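Local coordinates for protein pngf-ii (Elizabethkingia meningoseptica, PDB 4R4X) that probably releases N-linked glycans from glycoproteins as a peptide:N-glycosidase, hydrolysing the bond between the sugar chain and its asparagine, at residues Y245-D250 / F302-G307; L236-N241 / N324-R329; E298-F303 / G491-P496. All blocks are in the same frame, centred on the assembly; numbering follows the deposited sequence. Where two conformers were deposited one is given.

Contact 1: Y245-D250 / F302-G307; sequences YDRTGD and FFTPFG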
loop_
_atom_site.group_PDB
_atom_site.type_symbol
_atom_site.label_atom_id
_atom_site.label_comp_id
_atom_site.label_asym_id
_atom_site.label_seq_id
_atom_site.Cartn_x
_atom_site.Cartn_y
_atom_site.Cartn_z
ATOM N N TYR A 245 9.659 -11.917 21.448
ATOM C CA TYR A 245 10.604 -10.804 21.355
ATOM C C TYR A 245 10.389 -9.827 20.213
ATOM O O TYR A 245 9.645 -10.093 19.273
ATOM C CB TYR A 245 12.034 -11.354 21.337
ATOM C CG TYR A 245 12.389 -12.058 22.621
ATOM C CD1 TYR A 245 12.775 -11.340 23.740
ATOM C CD2 TYR A 245 12.315 -13.443 22.723
ATOM C CE1 TYR A 245 13.096 -11.977 24.930
ATOM C CE2 TYR A 245 12.631 -14.097 23.906
ATOM C CZ TYR A 245 13.018 -13.358 25.006
ATOM O OH TYR A 245 13.342 -13.996 26.173
ATOM N N ASP A 246 11.047 -8.671 20.346
ATOM C CA ASP A 246 10.983 -7.579 19.371
ATOM C C ASP A 246 12.093 -7.752 18.317
ATOM O O ASP A 246 13.255 -7.342 18.511
ATOM C CB ASP A 246 11.052 -6.196 20.040
ATOM C CG ASP A 246 12.306 -5.977 20.888
ATOM O OD1 ASP A 246 12.842 -6.945 21.471
ATOM O OD2 ASP A 246 12.760 -4.796 20.982
ATOM N N ARG A 247 11.716 -8.347 17.194
ATOM C CA ARG A 247 12.699 -8.849 16.241
ATOM C C ARG A 247 12.913 -7.894 15.078
ATOM O O ARG A 247 12.016 -7.164 14.690
ATOM C CB ARG A 247 12.258 -10.196 15.661
ATOM C CG ARG A 247 11.994 -11.264 16.694
ATOM C CD ARG A 247 13.195 -11.561 17.595
ATOM N NE ARG A 247 12.996 -12.847 18.273
ATOM C CZ ARG A 247 13.908 -13.447 19.031
ATOM N NH1 ARG A 247 15.096 -12.895 19.225
ATOM N NH2 ARG A 247 13.627 -14.617 19.597
ATOM N N THR A 248 14.125 -7.919 14.549
ATOM C CA THR A 248 14.449 -7.193 13.355
ATOM C C THR A 248 13.828 -7.931 12.189
ATOM O O THR A 248 13.939 -9.173 12.094
ATOM C CB THR A 248 15.975 -7.128 13.177
ATOM O OG1 THR A 248 16.559 -6.511 14.339
ATOM C CG2 THR A 248 16.328 -6.332 11.939
ATOM N N GLY A 249 13.137 -7.159 11.366
ATOM C CA GLY A 249 12.513 -7.609 10.140
ATOM C C GLY A 249 12.890 -6.775 8.911
ATOM O O GLY A 249 13.241 -5.584 8.993
ATOM N N ASP A 250 12.822 -7.424 7.758
ATOM C CA ASP A 250 13.009 -6.755 6.474
ATOM C C ASP A 250 12.109 -7.421 5.460
ATOM O O ASP A 250 11.981 -8.645 5.445
ATOM C CB ASP A 250 14.447 -6.938 5.963
ATOM C CG ASP A 250 15.307 -5.686 6.080
ATOM O OD1 ASP A 250 14.808 -4.569 6.332
ATOM O OD2 ASP A 250 16.529 -5.826 5.896
ATOM N N PHE A 302 11.426 -3.097 9.387
ATOM C CA PHE A 302 10.412 -3.055 10.428
ATOM C C PHE A 302 10.881 -3.847 11.636
ATOM O O PHE A 302 11.809 -4.667 11.555
ATOM C CB PHE A 302 9.036 -3.569 9.933
ATOM C CG PHE A 302 8.998 -5.047 9.607
ATOM C CD1 PHE A 302 9.444 -5.521 8.368
ATOM C CD2 PHE A 302 8.495 -5.972 10.526
ATOM C CE1 PHE A 302 9.419 -6.880 8.072
ATOM C CE2 PHE A 302 8.472 -7.338 10.234
ATOM C CZ PHE A 302 8.928 -7.796 9.007
ATOM N N PHE A 303 10.241 -3.588 12.771
ATOM C CA PHE A 303 10.551 -4.323 13.976
ATOM C C PHE A 303 9.278 -4.898 14.526
ATOM O O PHE A 303 8.293 -4.185 14.640
ATOM C CB PHE A 303 11.262 -3.409 14.954
ATOM C CG PHE A 303 12.616 -3.017 14.463
ATOM C CD1 PHE A 303 12.757 -1.979 13.563
ATOM C CD2 PHE A 303 13.715 -3.791 14.778
ATOM C CE1 PHE A 303 13.991 -1.674 13.006
ATOM C CE2 PHE A 303 14.969 -3.474 14.259
ATOM C CZ PHE A 303 15.103 -2.428 13.349
ATOM N N THR A 304 9.286 -6.184 14.856
ATOM C CA THR A 304 8.088 -6.799 15.464
ATOM C C THR A 304 7.883 -6.268 16.871
ATOM O O THR A 304 8.840 -5.898 17.568
ATOM C CB THR A 304 8.092 -8.343 15.507
ATOM O OG1 THR A 304 9.003 -8.815 16.513
ATOM C CG2 THR A 304 8.432 -8.943 14.170
ATOM N N PRO A 305 6.622 -6.188 17.290
ATOM C CA PRO A 305 6.383 -5.897 18.667
ATOM C C PRO A 305 6.687 -7.136 19.516
ATOM O O PRO A 305 7.081 -8.150 18.978
ATOM C CB PRO A 305 4.913 -5.491 18.665
ATOM C CG PRO A 305 4.311 -6.336 17.609
ATOM C CD PRO A 305 5.370 -6.442 16.556
ATOM N N PHE A 306 6.580 -7.017 20.830
ATOM C CA PHE A 306 6.774 -8.145 21.726
ATOM C C PHE A 306 5.521 -9.029 21.801
ATOM O O PHE A 306 4.554 -8.680 22.474
ATOM C CB PHE A 306 7.070 -7.640 23.116
ATOM C CG PHE A 306 8.420 -7.001 23.295
ATOM C CD1 PHE A 306 9.518 -7.757 23.701
ATOM C CD2 PHE A 306 8.573 -5.634 23.175
ATOM C CE1 PHE A 306 10.742 -7.151 23.958
ATOM C CE2 PHE A 306 9.793 -5.033 23.400
ATOM C CZ PHE A 306 10.879 -5.787 23.791
ATOM N N GLY A 307 5.529 -10.130 21.068
ATOM C CA GLY A 307 4.579 -11.244 21.242
ATOM C C GLY A 307 3.118 -11.041 20.907
ATOM O O GLY A 307 2.217 -11.685 21.508
HETATM O O HOH W 1 7.348 -11.399 19.090
#
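An antiparallel beta ladder joins strands 248-253 and 297-303 here, with Gly249 opposite Phe302 and Thr248 opposite Phe303, and beyond it the residues leading into the first strand lie beside those leaving the second. Gly249 N donates to Phe302 O at 2.8 Å, and Phe302 N returns the bond to Gly249 O. The Phe302 ring lies against the backbone of its partner: Gly249 CA sits 3.8 Å from the ring centroid, over one face. Glycine suits this place because a CB would collide with Phe302 CZ. Further on, a side chain takes over as acceptor. Thr304 OG1 lies between its own backbone N and carbonyl carbon (chi1 74°) and receives Arg247 N at 2.8 Å in a nearly straight bond (173°), while Thr304 N donates to Arg247 O. Asp246 CB sits over the centre of the Phe306 ring, and the carboxylate, its plane 20° from the ring's, extends past the rim, with Asp246 CG 3.2 Å from Phe306 CZ. A water joins Tyr245 O to Gly307 N. Arg247 leads away to a salt bridge with Asp243. Strand 343-350 flanks strand 248-253, strand 231-240 packs against Phe302 and Thr304, and Trp488 stacks on Phe303.

Contact 2: L236-N241 / N324-R329; sequences LKQKSN and NNTPYR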
loop_
_atom_site.group_PDB
_atom_site.type_symbol
_atom_site.label_atom_id
_atom_site.label_comp_id
_atom_site.label_asym_id
_atom_site.label_seq_id
_atom_site.Cartn_x
_atom_site.Cartn_y
_atom_site.Cartn_z
ATOM N N LEU A 236 2.620 -5.354 4.805
ATOM C CA LEU A 236 2.885 -6.562 5.560
ATOM C C LEU A 236 2.008 -6.566 6.805
ATOM O O LEU A 236 1.816 -5.507 7.445
ATOM C CB LEU A 236 4.367 -6.615 5.960
ATOM C CG LEU A 236 4.748 -7.906 6.715
ATOM C CD1 LEU A 236 6.048 -8.500 6.220
ATOM C CD2 LEU A 236 4.806 -7.674 8.200
ATOM N N LYS A 237 1.478 -7.739 7.141
ATOM C CA LYS A 237 0.727 -7.928 8.381
ATOM C C LYS A 237 1.433 -9.025 9.151
ATOM O O LYS A 237 1.897 -9.987 8.565
ATOM C CB LYS A 237 -0.726 -8.344 8.102
ATOM C CG LYS A 237 -1.531 -7.462 7.178
ATOM C CD LYS A 237 -1.734 -6.048 7.704
ATOM C CE LYS A 237 -2.588 -5.225 6.729
ATOM N NZ LYS A 237 -3.979 -5.762 6.633
ATOM N N GLN A 238 1.562 -8.876 10.457
ATOM C CA GLN A 238 2.388 -9.785 11.261
ATOM C C GLN A 238 1.721 -10.092 12.594
ATOM O O GLN A 238 1.024 -9.258 13.136
ATOM C CB GLN A 238 3.759 -9.142 11.516
ATOM C CG GLN A 238 4.683 -9.848 12.496
ATOM C CD GLN A 238 4.461 -9.475 13.957
ATOM O OE1 GLN A 238 3.972 -8.396 14.276
ATOM N NE2 GLN A 238 4.845 -10.360 14.851
ATOM N N LYS A 239 1.958 -11.296 13.108
ATOM C CA LYS A 239 1.723 -11.626 14.504
ATOM C C LYS A 239 2.692 -12.692 14.966
ATOM O O LYS A 239 3.321 -13.369 14.148
ATOM C CB LYS A 239 0.294 -12.113 14.720
ATOM C CG LYS A 239 0.029 -13.523 14.222
ATOM C CD LYS A 239 -1.447 -13.846 14.403
ATOM C CE LYS A 239 -1.853 -15.120 13.692
ATOM N NZ LYS A 239 -1.666 -16.311 14.561
ATOM N N SER A 240 2.805 -12.827 16.283
ATOM C CA SER A 240 3.579 -13.892 16.897
ATOM C C SER A 240 2.790 -15.191 16.901
ATOM O O SER A 240 1.595 -15.185 17.187
ATOM C CB SER A 240 3.969 -13.560 18.348
ATOM O OG SER A 240 4.589 -14.675 18.992
ATOM N N ASN A 241 3.487 -16.283 16.583
ATOM C CA ASN A 241 3.018 -17.652 16.785
ATOM C C ASN A 241 3.803 -18.347 17.886
ATOM O O ASN A 241 3.941 -19.579 17.872
ATOM C CB ASN A 241 3.185 -18.482 15.496
ATOM C CG ASN A 241 2.086 -18.244 14.482
ATOM O OD1 ASN A 241 1.176 -17.437 14.668
ATOM N ND2 ASN A 241 2.167 -18.963 13.389
ATOM N N ASN A 324 -4.481 -7.286 17.869
ATOM C CA ASN A 324 -4.393 -8.674 17.371
ATOM C C ASN A 324 -3.245 -8.973 16.435
ATOM O O ASN A 324 -2.749 -10.113 16.380
ATOM C CB ASN A 324 -5.730 -9.051 16.716
ATOM C CG ASN A 324 -6.854 -9.124 17.747
ATOM O OD1 ASN A 324 -6.624 -9.536 18.874
ATOM N ND2 ASN A 324 -8.049 -8.716 17.374
ATOM N N ASN A 325 -2.836 -7.967 15.673
ATOM C CA ASN A 325 -1.707 -8.114 14.756
ATOM C C ASN A 325 -1.157 -6.723 14.390
ATOM O O ASN A 325 -1.757 -5.702 14.740
ATOM C CB ASN A 325 -2.129 -8.900 13.507
ATOM C CG ASN A 325 -3.247 -8.218 12.748
ATOM O OD1 ASN A 325 -3.072 -7.138 12.216
ATOM N ND2 ASN A 325 -4.411 -8.849 12.713
ATOM N N THR A 326 -0.009 -6.706 13.721
ATOM C CA THR A 326 0.688 -5.482 13.413
ATOM C C THR A 326 0.695 -5.281 11.922
ATOM O O THR A 326 1.142 -6.166 11.205
ATOM C CB THR A 326 2.158 -5.503 13.811
ATOM O OG1 THR A 326 2.321 -6.254 15.015
ATOM C CG2 THR A 326 2.668 -4.073 13.965
ATOM N N PRO A 327 0.194 -4.125 11.456
ATOM C CA PRO A 327 0.292 -3.778 10.058
ATOM C C PRO A 327 1.440 -2.807 9.803
ATOM O O PRO A 327 1.694 -1.917 10.626
ATOM C CB PRO A 327 -1.021 -3.082 9.803
ATOM C CG PRO A 327 -1.302 -2.362 11.100
ATOM C CD PRO A 327 -0.631 -3.150 12.188
ATOM N N TYR A 328 2.102 -3.002 8.667
ATOM C CA TYR A 328 3.171 -2.137 8.206
ATOM C C TYR A 328 2.972 -1.872 6.719
ATOM O O TYR A 328 2.884 -2.811 5.923
ATOM C CB TYR A 328 4.531 -2.795 8.382
ATOM C CG TYR A 328 4.859 -3.402 9.736
ATOM C CD1 TYR A 328 4.450 -4.689 10.054
ATOM C CD2 TYR A 328 5.646 -2.711 10.667
ATOM C CE1 TYR A 328 4.804 -5.280 11.257
ATOM C CE2 TYR A 328 5.986 -3.290 11.885
ATOM C CZ TYR A 328 5.562 -4.575 12.169
ATOM O OH TYR A 328 5.908 -5.193 13.353
ATOM N N ARG A 329 2.938 -0.609 6.331
ATOM C CA ARG A 329 2.804 -0.286 4.925
ATOM C C ARG A 329 3.708 0.884 4.583
ATOM O O ARG A 329 3.642 1.950 5.220
ATOM C CB ARG A 329 1.347 0.028 4.564
ATOM C CG ARG A 329 1.076 0.118 3.054
ATOM C CD ARG A 329 -0.401 0.374 2.742
ATOM N NE ARG A 329 -0.746 0.159 1.324
ATOM C CZ ARG A 329 -1.854 0.603 0.729
ATOM N NH1 ARG A 329 -2.743 1.333 1.397
ATOM N NH2 ARG A 329 -2.082 0.341 -0.566
#
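Leu236 and Tyr328 form a hydrogen-bonded antiparallel pair, as do Gln238 and Thr326, and their side chains make up the buried face of this two-strand contact. Each pair exchanges two backbone bonds, such as Tyr328 N to Leu236 O at 2.8 Å. On the buried face Leu236 runs alongside Tyr328 in the same direction and sets its CD2 3.5 Å from Tyr328 CD1. Gln238 meets the same ring at its edge, with CB 4.0 Å from Tyr328 CE1. The glutamine CG is anti to the backbone N (chi1 172°), and a bend at chi2 (-86°) turns CD aside; OE1 then accepts Thr326 OG1 at 2.8 Å, nearly along the C=O axis. Its other end, NE2, bonds His358, so both polar atoms of the buried amide have partners. Tyr328 OH is likewise satisfied, by Phe303 O.

The other face is looser and largely exposed. There Lys237, bent at chi2, lays its CD 3.7 Å from Pro327 CB, an apolar contact made by the methylene part of an exposed lysine. Lys239 NZ donates to Asn241 OD1 at 3.1 Å, just past the end of its own strand. Pro327 occupies a non-hydrogen-bonded pair, where its nitrogen faces away from strand 231-240; a residue without an N-H therefore costs this ladder nothing. The arrangement thus has one face buried, with its polar groups paired, and one open to solvent with lysines. Strand 326-331 is outermost in a four-stranded antiparallel sheet that packs on strand 297-303 of the larger sheet, consistent with the jelly-roll domains of the PNGase F family.

Contact 3: E298-F303 / G491-P496; sequences ELMRFF and GTITNP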
loop_
_atom_site.group_PDB
_atom_site.type_symbol
_atom_site.label_atom_id
_atom_site.label_comp_id
_atom_site.label_asym_id
_atom_site.label_seq_id
_atom_site.Cartn_x
_atom_site.Cartn_y
_atom_site.Cartn_z
ATOM N N GLU A 298 16.428 -3.277 0.751
ATOM C CA GLU A 298 15.343 -3.299 1.750
ATOM C C GLU A 298 14.142 -2.503 1.261
ATOM O O GLU A 298 14.207 -1.262 1.155
ATOM C CB GLU A 298 15.812 -2.676 3.069
ATOM C CG GLU A 298 17.009 -3.334 3.647
ATOM C CD GLU A 298 17.482 -2.698 4.936
ATOM O OE1 GLU A 298 17.601 -1.454 5.002
ATOM O OE2 GLU A 298 17.749 -3.454 5.886
ATOM N N LEU A 299 13.047 -3.172 0.915
ATOM C CA LEU A 299 11.811 -2.425 0.617
ATOM C C LEU A 299 11.288 -1.721 1.869
ATOM O O LEU A 299 10.848 -0.581 1.792
ATOM C CB LEU A 299 10.707 -3.335 0.077
ATOM C CG LEU A 299 10.974 -4.102 -1.214
ATOM C CD1 LEU A 299 9.658 -4.731 -1.696
ATOM C CD2 LEU A 299 11.549 -3.166 -2.290
HETATM N N MSE A 300 11.358 -2.406 3.006
HETATM C CA MSE A 300 10.768 -1.938 4.277
HETATM C C MSE A 300 11.536 -2.574 5.402
HETATM O O MSE A 300 11.632 -3.791 5.466
HETATM C CB MSE A 300 9.286 -2.359 4.389
HETATM C CG MSE A 300 8.639 -2.029 5.743
HETATM SE SE MSE A 300 7.192 -3.296 6.227
HETATM C CE MSE A 300 6.339 -3.508 4.468
ATOM N N ARG A 301 12.104 -1.759 6.300
ATOM C CA ARG A 301 12.723 -2.231 7.522
ATOM C C ARG A 301 11.703 -2.028 8.633
ATOM O O ARG A 301 11.136 -0.927 8.776
ATOM C CB ARG A 301 14.022 -1.457 7.818
ATOM C CG ARG A 301 14.630 -1.699 9.204
ATOM C CD ARG A 301 15.881 -2.556 9.239
ATOM N NE ARG A 301 16.922 -2.131 8.300
ATOM C CZ ARG A 301 17.917 -1.264 8.518
ATOM N NH1 ARG A 301 18.071 -0.635 9.676
ATOM N NH2 ARG A 301 18.761 -0.988 7.521
ATOM N N PHE A 302 11.426 -3.097 9.387
ATOM C CA PHE A 302 10.412 -3.055 10.428
ATOM C C PHE A 302 10.881 -3.847 11.636
ATOM O O PHE A 302 11.809 -4.667 11.555
ATOM C CB PHE A 302 9.036 -3.569 9.933
ATOM C CG PHE A 302 8.998 -5.047 9.607
ATOM C CD1 PHE A 302 9.444 -5.521 8.368
ATOM C CD2 PHE A 302 8.495 -5.972 10.526
ATOM C CE1 PHE A 302 9.419 -6.880 8.072
ATOM C CE2 PHE A 302 8.472 -7.338 10.234
ATOM C CZ PHE A 302 8.928 -7.796 9.007
ATOM N N PHE A 303 10.241 -3.588 12.771
ATOM C CA PHE A 303 10.551 -4.323 13.976
ATOM C C PHE A 303 9.278 -4.898 14.526
ATOM O O PHE A 303 8.293 -4.185 14.640
ATOM C CB PHE A 303 11.262 -3.409 14.954
ATOM C CG PHE A 303 12.616 -3.017 14.463
ATOM C CD1 PHE A 303 12.757 -1.979 13.563
ATOM C CD2 PHE A 303 13.715 -3.791 14.778
ATOM C CE1 PHE A 303 13.991 -1.674 13.006
ATOM C CE2 PHE A 303 14.969 -3.474 14.259
ATOM C CZ PHE A 303 15.103 -2.428 13.349
ATOM N N GLY A 491 7.187 -2.699 16.802
ATOM C CA GLY A 491 5.840 -2.644 16.234
ATOM C C GLY A 491 5.704 -1.659 15.079
ATOM O O GLY A 491 4.605 -1.425 14.589
ATOM N N THR A 492 6.816 -1.072 14.638
ATOM C CA THR A 492 6.762 -0.027 13.620
ATOM C C THR A 492 7.848 -0.169 12.546
ATOM O O THR A 492 8.899 -0.820 12.730
ATOM C CB THR A 492 6.835 1.429 14.202
ATOM O OG1 THR A 492 8.137 1.690 14.773
ATOM C CG2 THR A 492 5.735 1.684 15.250
ATOM N N ILE A 493 7.595 0.500 11.430
ATOM C CA ILE A 493 8.600 0.718 10.364
ATOM C C ILE A 493 9.631 1.781 10.754
ATOM O O ILE A 493 9.295 2.767 11.391
ATOM C CB ILE A 493 7.908 1.260 9.115
ATOM C CG1 ILE A 493 7.023 0.180 8.525
ATOM C CG2 ILE A 493 8.914 1.786 8.063
ATOM C CD1 ILE A 493 6.057 0.674 7.489
ATOM N N THR A 494 10.876 1.597 10.324
ATOM C CA THR A 494 11.866 2.665 10.374
ATOM C C THR A 494 11.904 3.347 9.003
ATOM O O THR A 494 12.246 2.717 7.997
ATOM C CB THR A 494 13.250 2.117 10.769
ATOM O OG1 THR A 494 13.209 1.727 12.149
ATOM C CG2 THR A 494 14.338 3.160 10.551
ATOM N N ASN A 495 11.530 4.618 8.973
ATOM C CA ASN A 495 11.506 5.414 7.729
ATOM C C ASN A 495 12.870 5.557 7.075
ATOM O O ASN A 495 13.822 5.830 7.776
ATOM C CB ASN A 495 11.035 6.833 8.053
ATOM C CG ASN A 495 9.526 6.977 7.984
ATOM O OD1 ASN A 495 8.808 6.760 8.952
ATOM N ND2 ASN A 495 9.044 7.351 6.843
ATOM N N PRO A 496 12.961 5.420 5.738
ATOM C CA PRO A 496 14.192 5.894 5.093
ATOM C C PRO A 496 14.304 7.393 5.194
ATOM O O PRO A 496 13.284 8.075 5.288
ATOM C CB PRO A 496 14.010 5.524 3.613
ATOM C CG PRO A 496 12.917 4.499 3.595
ATOM C CD PRO A 496 12.068 4.726 4.805
HETATM O O HOH W 2 11.817 0.975 5.832
#
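Ile493 lies opposite Phe302 in a non-hydrogen-bonded antiparallel pair, where strand 493-504 begins to run beside strand 297-303. From its backbone the isoleucine can be followed outward. CB and the branch CG2 both lie by the carbonyl of Arg301, with CG2 3.6 Å from Arg301 O. The other branch, CG1, is anti to the carbonyl carbon (chi1 -68°) and reaches Met300 CG at 3.9 Å. At the tip, CD1 touches the same Met300 CG and also the backbone of Arg329, on strand 326-331. The Ile493 and Met300 side chains cross at about a right angle; Met300 is a selenomethionine deposited in two conformers, so this packing describes one of them. A branched residue suits the place because its two arms fill different spaces, one over the backbone and one toward the neighbouring sheet.

Backbone bonds hold the two segments together. Thr494 N donates to Arg301 O at 3.0 Å, and a water links Arg301 N with Thr494 O, 2.8 Å from Arg301 N, where no direct bond closes the pair. Gly491 N and Thr492 O both meet Phe303, by its O and N, in a G1 beta bulge; the positive phi of Gly491 (102°) suits glycine. Thr494 OG1 comes to the edge of the Phe303 ring, 3.6 Å from CE1, and bonds Asn487 O.

Within its own segment Arg301 grips Glu298 side-on, NE to OE2 and NH2 to OE1 at 2.8 Å. The pair is buried and has further partners in Asn529, Ser531 and Thr386. The Asp250 carboxylate lies close to that of Glu298, and its ion pair with Arg301 is long and weak. Across the segments the chemistry is backbone pairing, a bridging water and apolar packing; the ion pair probably fixes the arginine within its own strand.

Contacts 1 and 3 share Phe302 and Phe303 and lie on the two sides of strand 297-303 in the same large sheet, both buried. Contact 2 belongs to the four-stranded sheet packed against it and is only partly buried, with lysines on one side. Tyr328 reaches from contact 2 to the strand shared by contacts 1 and 3, and the chain leaving strand 297-303 packs its Pro305 on Thr326 and Gln238. Along the chain contact 1 is nested within the loop closed by contact 2, whereas contact 3 brings together the N- and C-terminal PNGase F family regions. Ring-on-backbone packing marks contact 1, amide-hydroxyl bonding contact 2, and a water-bridged, bulged backbone pairing with Ile493 on Met300 contact 3.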